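Local coordinates for protein putative oxygenase (Streptomyces viridochromogenes Tue57, PDB 4XAA) that probably acts as an iron- and 2-oxoglutarate-dependent dioxygenase of the phytanoyl-CoA dioxygenase type, with a role in orthosomycin biosynthesis, at residues P25-D30 and E90-L95; C137-C142 and G185-H190. All blocks are in the same frame, centred on the assembly; numbering follows the deposited sequence.

From the N terminus the chain runs through helix 8-18 and strand 20-25, then turns at 25-30 into helix 29-47. Interaction 1 closes the first loop when helix 90-100 comes back against that turn. Only afterwards does the chain reach strand 136-142, which pairs with strand 186-191 in interaction 2, so the two contacts follow one another in series and neither encloses nor crosses the other. In space they touch: Val26 and Leu95 rest on Val187, and Leu92 meets Leu139 through its carbonyl O and Ile141 through its side chain. Turn 25-30 and helix 90-100 are thereby seated on one face of the large antiparallel sheet, whose other face looks toward the nickel.

Interaction 1: P25-D30 and E90-L95; sequences PVLAPD and EELAQL
Val26 is the side chain to follow here. Its CB points at helix 90-100 and splits into two methyls with different neighbours. CG1, anti to the backbone N (chi1 172°), runs past Glu91 in the opposing direction and comes to rest 3.8 Å from Glu91 CB; the same methyl also approaches Leu92 CD2 at 4.1 Å. CG2, beside the backbone N, crosses obliquely to meet Leu95 CD2 at 3.7 Å. One valine thus touches three residues, Glu91, Leu92 and Leu95, on one side of the helix. The contact belongs to the outer layer of a double-stranded beta-helix (cupin-type) fold: the turn 25-30 leaves strand 20-25 and enters helix 29-47 with Ala28 as its N-cap residue, while helix 90-100 lies over the major sheet. Val26 and Leu95 both continue onto Val187 of that sheet, and Leu92 reaches Ile141 and Tyr214. Leu27 flanks the valine. Its CB does not aim at the helix, but the branch swings nearer at its end, bringing CD1 to 4.3 Å from Leu92 CD2. Its other methyl, CD2, lies 3.9 Å from Glu91 OE1, where the glutamate chain, bent at chi2 (88°), crosses it obliquely. This meeting with the carboxylate is plain packing, and the glutamate's charge is answered by Arg89, just ahead in sequence, through a salt bridge from OE2 to NH2.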
loop_
_atom_site.group_PDB
_atom_site.type_symbol
_atom_site.label_atom_id
_atom_site.label_comp_id
_atom_site.label_asym_id
_atom_site.label_seq_id
_atom_site.Cartn_x
_atom_site.Cartn_y
_atom_site.Cartn_z
ATOM N N PRO A 25 11.766 4.542 7.214
ATOM C CA PRO A 25 11.651 5.882 6.638
ATOM C C PRO A 25 12.491 6.062 5.381
ATOM O O PRO A 25 13.570 5.486 5.240
ATOM C CB PRO A 25 12.145 6.795 7.760
ATOM C CG PRO A 25 11.975 5.991 9.016
ATOM C CD PRO A 25 12.255 4.578 8.605
ATOM N N VAL A 26 11.968 6.870 4.469
ATOM C CA VAL A 26 12.579 7.098 3.174
ATOM C C VAL A 26 12.589 8.592 2.911
ATOM O O VAL A 26 13.587 9.154 2.473
ATOM C CB VAL A 26 11.819 6.389 2.045
ATOM C CG1 VAL A 26 12.365 6.804 0.698
ATOM C CG2 VAL A 26 11.902 4.888 2.212
ATOM N N LEU A 27 11.455 9.226 3.182
ATOM C CA LEU A 27 11.348 10.667 3.074
ATOM C C LEU A 27 11.496 11.320 4.434
ATOM O O LEU A 27 11.161 10.728 5.456
ATOM C CB LEU A 27 10.015 11.065 2.458
ATOM C CG LEU A 27 9.739 10.476 1.078
ATOM C CD1 LEU A 27 8.284 10.723 0.667
ATOM C CD2 LEU A 27 10.723 11.040 0.064
ATOM N N ALA A 28 12.019 12.540 4.434
ATOM C CA ALA A 28 12.071 13.350 5.629
ATOM C C ALA A 28 10.679 13.496 6.213
ATOM O O ALA A 28 9.720 13.712 5.476
ATOM C CB ALA A 28 12.669 14.719 5.314
ATOM N N PRO A 29 10.570 13.373 7.544
ATOM C CA PRO A 29 9.335 13.448 8.334
ATOM C C PRO A 29 8.420 14.594 7.934
ATOM O O PRO A 29 7.195 14.436 7.962
ATOM C CB PRO A 29 9.855 13.656 9.755
ATOM C CG PRO A 29 11.125 12.910 9.765
ATOM C CD PRO A 29 11.743 13.119 8.400
ATOM N N ASP A 30 9.015 15.730 7.586
ATOM C CA ASP A 30 8.264 16.903 7.150
ATOM C C ASP A 30 7.546 16.639 5.835
ATOM O O ASP A 30 6.455 17.145 5.612
ATOM C CB ASP A 30 9.202 18.110 7.008
ATOM C CG ASP A 30 8.493 19.350 6.499
ATOM O OD1 ASP A 30 8.813 19.799 5.376
ATOM O OD2 ASP A 30 7.619 19.878 7.216
ATOM N N GLU A 90 12.430 11.543 -5.785
ATOM C CA GLU A 90 13.285 10.568 -6.431
ATOM C C GLU A 90 13.657 9.398 -5.520
ATOM O O GLU A 90 13.983 8.313 -6.003
ATOM C CB GLU A 90 14.555 11.259 -6.923
ATOM C CG GLU A 90 15.242 12.097 -5.841
ATOM C CD GLU A 90 14.750 13.556 -5.783
ATOM O OE1 GLU A 90 13.579 13.842 -6.160
ATOM O OE2 GLU A 90 15.552 14.419 -5.358
ATOM N N GLU A 91 13.622 9.614 -4.208
ATOM C CA GLU A 91 13.985 8.560 -3.276
ATOM C C GLU A 91 13.055 7.350 -3.401
ATOM O O GLU A 91 13.458 6.207 -3.143
ATOM C CB GLU A 91 13.966 9.084 -1.841
ATOM C CG GLU A 91 14.973 10.191 -1.554
ATOM C CD GLU A 91 14.416 11.570 -1.856
ATOM O OE1 GLU A 91 13.451 11.656 -2.657
ATOM O OE2 GLU A 91 14.939 12.562 -1.289
ATOM N N LEU A 92 11.817 7.597 -3.807
ATOM C CA LEU A 92 10.817 6.538 -3.852
ATOM C C LEU A 92 11.140 5.530 -4.933
ATOM O O LEU A 92 11.214 4.335 -4.665
ATOM C CB LEU A 92 9.431 7.124 -4.065
ATOM C CG LEU A 92 9.013 8.000 -2.885
ATOM C CD1 LEU A 92 7.665 8.659 -3.143
ATOM C CD2 LEU A 92 8.984 7.191 -1.611
ATOM N N ALA A 93 11.374 6.013 -6.147
ATOM C CA ALA A 93 11.663 5.108 -7.252
ATOM C C ALA A 93 13.031 4.474 -7.065
ATOM O O ALA A 93 13.249 3.333 -7.453
ATOM C CB ALA A 93 11.585 5.836 -8.569
ATOM N N GLN A 94 13.948 5.211 -6.449
ATOM C CA GLN A 94 15.263 4.660 -6.122
ATOM C C GLN A 94 15.170 3.545 -5.069
ATOM O O GLN A 94 15.850 2.529 -5.173
ATOM C CB GLN A 94 16.206 5.782 -5.659
ATOM C CG GLN A 94 16.674 6.694 -6.812
ATOM C CD GLN A 94 17.282 8.009 -6.348
ATOM O OE1 GLN A 94 17.357 8.298 -5.147
ATOM N NE2 GLN A 94 17.710 8.823 -7.307
ATOM N N LEU A 95 14.314 3.712 -4.070
ATOM C CA LEU A 95 14.049 2.612 -3.151
ATOM C C LEU A 95 13.516 1.374 -3.876
ATOM O O LEU A 95 13.979 0.254 -3.637
ATOM C CB LEU A 95 13.044 3.021 -2.078
ATOM C CG LEU A 95 12.796 1.921 -1.048
ATOM C CD1 LEU A 95 13.988 1.849 -0.095
ATOM C CD2 LEU A 95 11.512 2.152 -0.277
#

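Interaction 2: C137-C142 and G185-H190; sequences CNLSIC and GDVVVH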
loop_
_atom_site.group_PDB
_atom_site.type_symbol
_atom_site.label_atom_id
_atom_site.label_comp_id
_atom_site.label_asym_id
_atom_site.label_seq_id
_atom_site.Cartn_x
_atom_site.Cartn_y
_atom_site.Cartn_z
ATOM N N CYS A 137 6.825 -3.963 -7.964
ATOM C CA CYS A 137 6.499 -3.865 -6.546
ATOM C C CYS A 137 5.594 -2.693 -6.233
ATOM O O CYS A 137 5.465 -1.773 -7.022
ATOM C CB CYS A 137 7.771 -3.753 -5.695
ATOM S SG CYS A 137 8.721 -2.248 -6.011
ATOM N N ASN A 138 4.965 -2.753 -5.065
ATOM C CA ASN A 138 4.196 -1.653 -4.518
ATOM C C ASN A 138 4.935 -1.028 -3.367
ATOM O O ASN A 138 5.399 -1.727 -2.471
ATOM C CB ASN A 138 2.826 -2.123 -4.034
ATOM C CG ASN A 138 1.831 -2.338 -5.175
ATOM O OD1 ASN A 138 1.225 -1.388 -5.678
ATOM N ND2 ASN A 138 1.642 -3.595 -5.567
ATOM N N LEU A 139 5.053 0.292 -3.382
ATOM C CA LEU A 139 5.581 0.995 -2.220
ATOM C C LEU A 139 4.409 1.551 -1.456
ATOM O O LEU A 139 3.616 2.314 -2.001
ATOM C CB LEU A 139 6.544 2.123 -2.611
ATOM C CG LEU A 139 8.037 1.782 -2.641
ATOM C CD1 LEU A 139 8.287 0.656 -3.610
ATOM C CD2 LEU A 139 8.845 2.995 -3.036
ATOM N N SER A 140 4.283 1.138 -0.203
ATOM C CA SER A 140 3.220 1.630 0.647
ATOM C C SER A 140 3.817 2.623 1.610
ATOM O O SER A 140 4.541 2.249 2.536
ATOM C CB SER A 140 2.533 0.484 1.394
ATOM O OG SER A 140 2.015 -0.481 0.486
ATOM N N ILE A 141 3.537 3.896 1.363
ATOM C CA ILE A 141 3.978 4.956 2.251
ATOM C C ILE A 141 2.928 5.164 3.327
ATOM O O ILE A 141 1.851 5.690 3.068
ATOM C CB ILE A 141 4.223 6.286 1.505
ATOM C CG1 ILE A 141 5.119 6.068 0.285
ATOM C CG2 ILE A 141 4.844 7.292 2.447
ATOM C CD1 ILE A 141 5.120 7.248 -0.674
ATOM N N CYS A 142 3.264 4.744 4.537
ATOM C CA CYS A 142 2.355 4.794 5.671
ATOM C C CYS A 142 2.288 6.178 6.297
ATOM O O CYS A 142 3.302 6.730 6.731
ATOM C CB CYS A 142 2.795 3.750 6.690
ATOM S SG CYS A 142 3.068 2.183 5.825
ATOM N N GLY A 185 5.575 7.071 8.339
ATOM C CA GLY A 185 6.825 7.342 7.660
ATOM C C GLY A 185 7.428 6.091 7.060
ATOM O O GLY A 185 8.238 6.172 6.137
ATOM N N ASP A 186 7.056 4.931 7.592
ATOM C CA ASP A 186 7.557 3.674 7.052
ATOM C C ASP A 186 7.125 3.488 5.608
ATOM O O ASP A 186 6.062 3.926 5.200
ATOM C CB ASP A 186 7.081 2.493 7.885
ATOM C CG ASP A 186 7.764 2.419 9.231
ATOM O OD1 ASP A 186 8.759 3.157 9.444
ATOM O OD2 ASP A 186 7.317 1.612 10.067
ATOM N N VAL A 187 7.981 2.858 4.828
ATOM C CA VAL A 187 7.625 2.471 3.484
ATOM C C VAL A 187 7.728 0.961 3.388
ATOM O O VAL A 187 8.804 0.393 3.572
ATOM C CB VAL A 187 8.525 3.131 2.438
ATOM C CG1 VAL A 187 8.208 2.590 1.064
ATOM C CG2 VAL A 187 8.342 4.640 2.479
ATOM N N VAL A 188 6.594 0.313 3.148
ATOM C CA VAL A 188 6.558 -1.122 2.955
ATOM C C VAL A 188 6.661 -1.375 1.476
ATOM O O VAL A 188 6.029 -0.683 0.687
ATOM C CB VAL A 188 5.274 -1.728 3.498
ATOM C CG1 VAL A 188 5.261 -3.245 3.294
ATOM C CG2 VAL A 188 5.134 -1.367 4.957
ATOM N N VAL A 189 7.472 -2.347 1.088
ATOM C CA VAL A 189 7.534 -2.705 -0.308
ATOM C C VAL A 189 7.148 -4.176 -0.453
ATOM O O VAL A 189 7.655 -5.035 0.256
ATOM C CB VAL A 189 8.929 -2.390 -0.882
ATOM C CG1 VAL A 189 9.941 -2.395 0.216
ATOM C CG2 VAL A 189 9.313 -3.329 -2.003
ATOM N N HIS A 190 6.191 -4.457 -1.327
ATOM C CA HIS A 190 5.792 -5.839 -1.504
ATOM C C HIS A 190 5.635 -6.180 -2.964
ATOM O O HIS A 190 5.268 -5.342 -3.803
ATOM C CB HIS A 190 4.515 -6.159 -0.714
ATOM C CG HIS A 190 3.278 -5.490 -1.221
ATOM N ND1 HIS A 190 2.876 -4.244 -0.791
ATOM C CD2 HIS A 190 2.319 -5.917 -2.082
ATOM C CE1 HIS A 190 1.740 -3.918 -1.386
ATOM N NE2 HIS A 190 1.381 -4.918 -2.173
HETATM O O HOH W 1 3.936 -2.158 0.304
#
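Asn138 and His190 sit across from each other in an antiparallel hydrogen-bonded pair, and their side chains rise on the same face of the sheet. The imidazole, with CG in the crowded position between the backbone N and the carbonyl carbon (chi1 68°), leans back over the neighbouring strand so that Asn138 CB lies over its face, 3.8 Å from the ring centroid and displaced toward CE1, which it meets at 3.4 Å, a CH-pi contact. The two side chains cross obliquely, yet amide and ring planes are only 23° apart. At the ring edge a water lies in the ring plane, 2.6 Å from His190 ND1; the same water is 2.6 Å from Ser140 OG and donates a longer bond to Asn138 O. Three groups of the two strands thus grip it, fixing the turn of the ring on this side, while NE2 bonds to Asp127 OD2 on the other.

On the opposite face the side chains are apolar. Leu139 crosses Val187 obliquely, CG to CG1 at 3.8 Å, and lies beside Val189, pointing the same way; Ile141 runs alongside Val187. This layer is roofed by helix 90-100, with Phe15 of helix 8-18 over Cys137 and Val189.

Between the faces the backbones zip up tightly, the straightest bond being Ser140 N to Val188 O, 2.7 Å. At the far end Gly185 N closes onto Cys142 O, where the backbone has turned to a positive phi of 108°.

Asp127 is a nickel ligand together with His125 and His196, so His190, whose side chain is about 5 Å from the nickel, is a second-shell residue that probably helps to orient the carboxylate and may stabilise its negative charge. Strands 136-142 and 186-191 thus carry second-shell residues beside the His-Asp-His metal site of a double-stranded beta-helix fold.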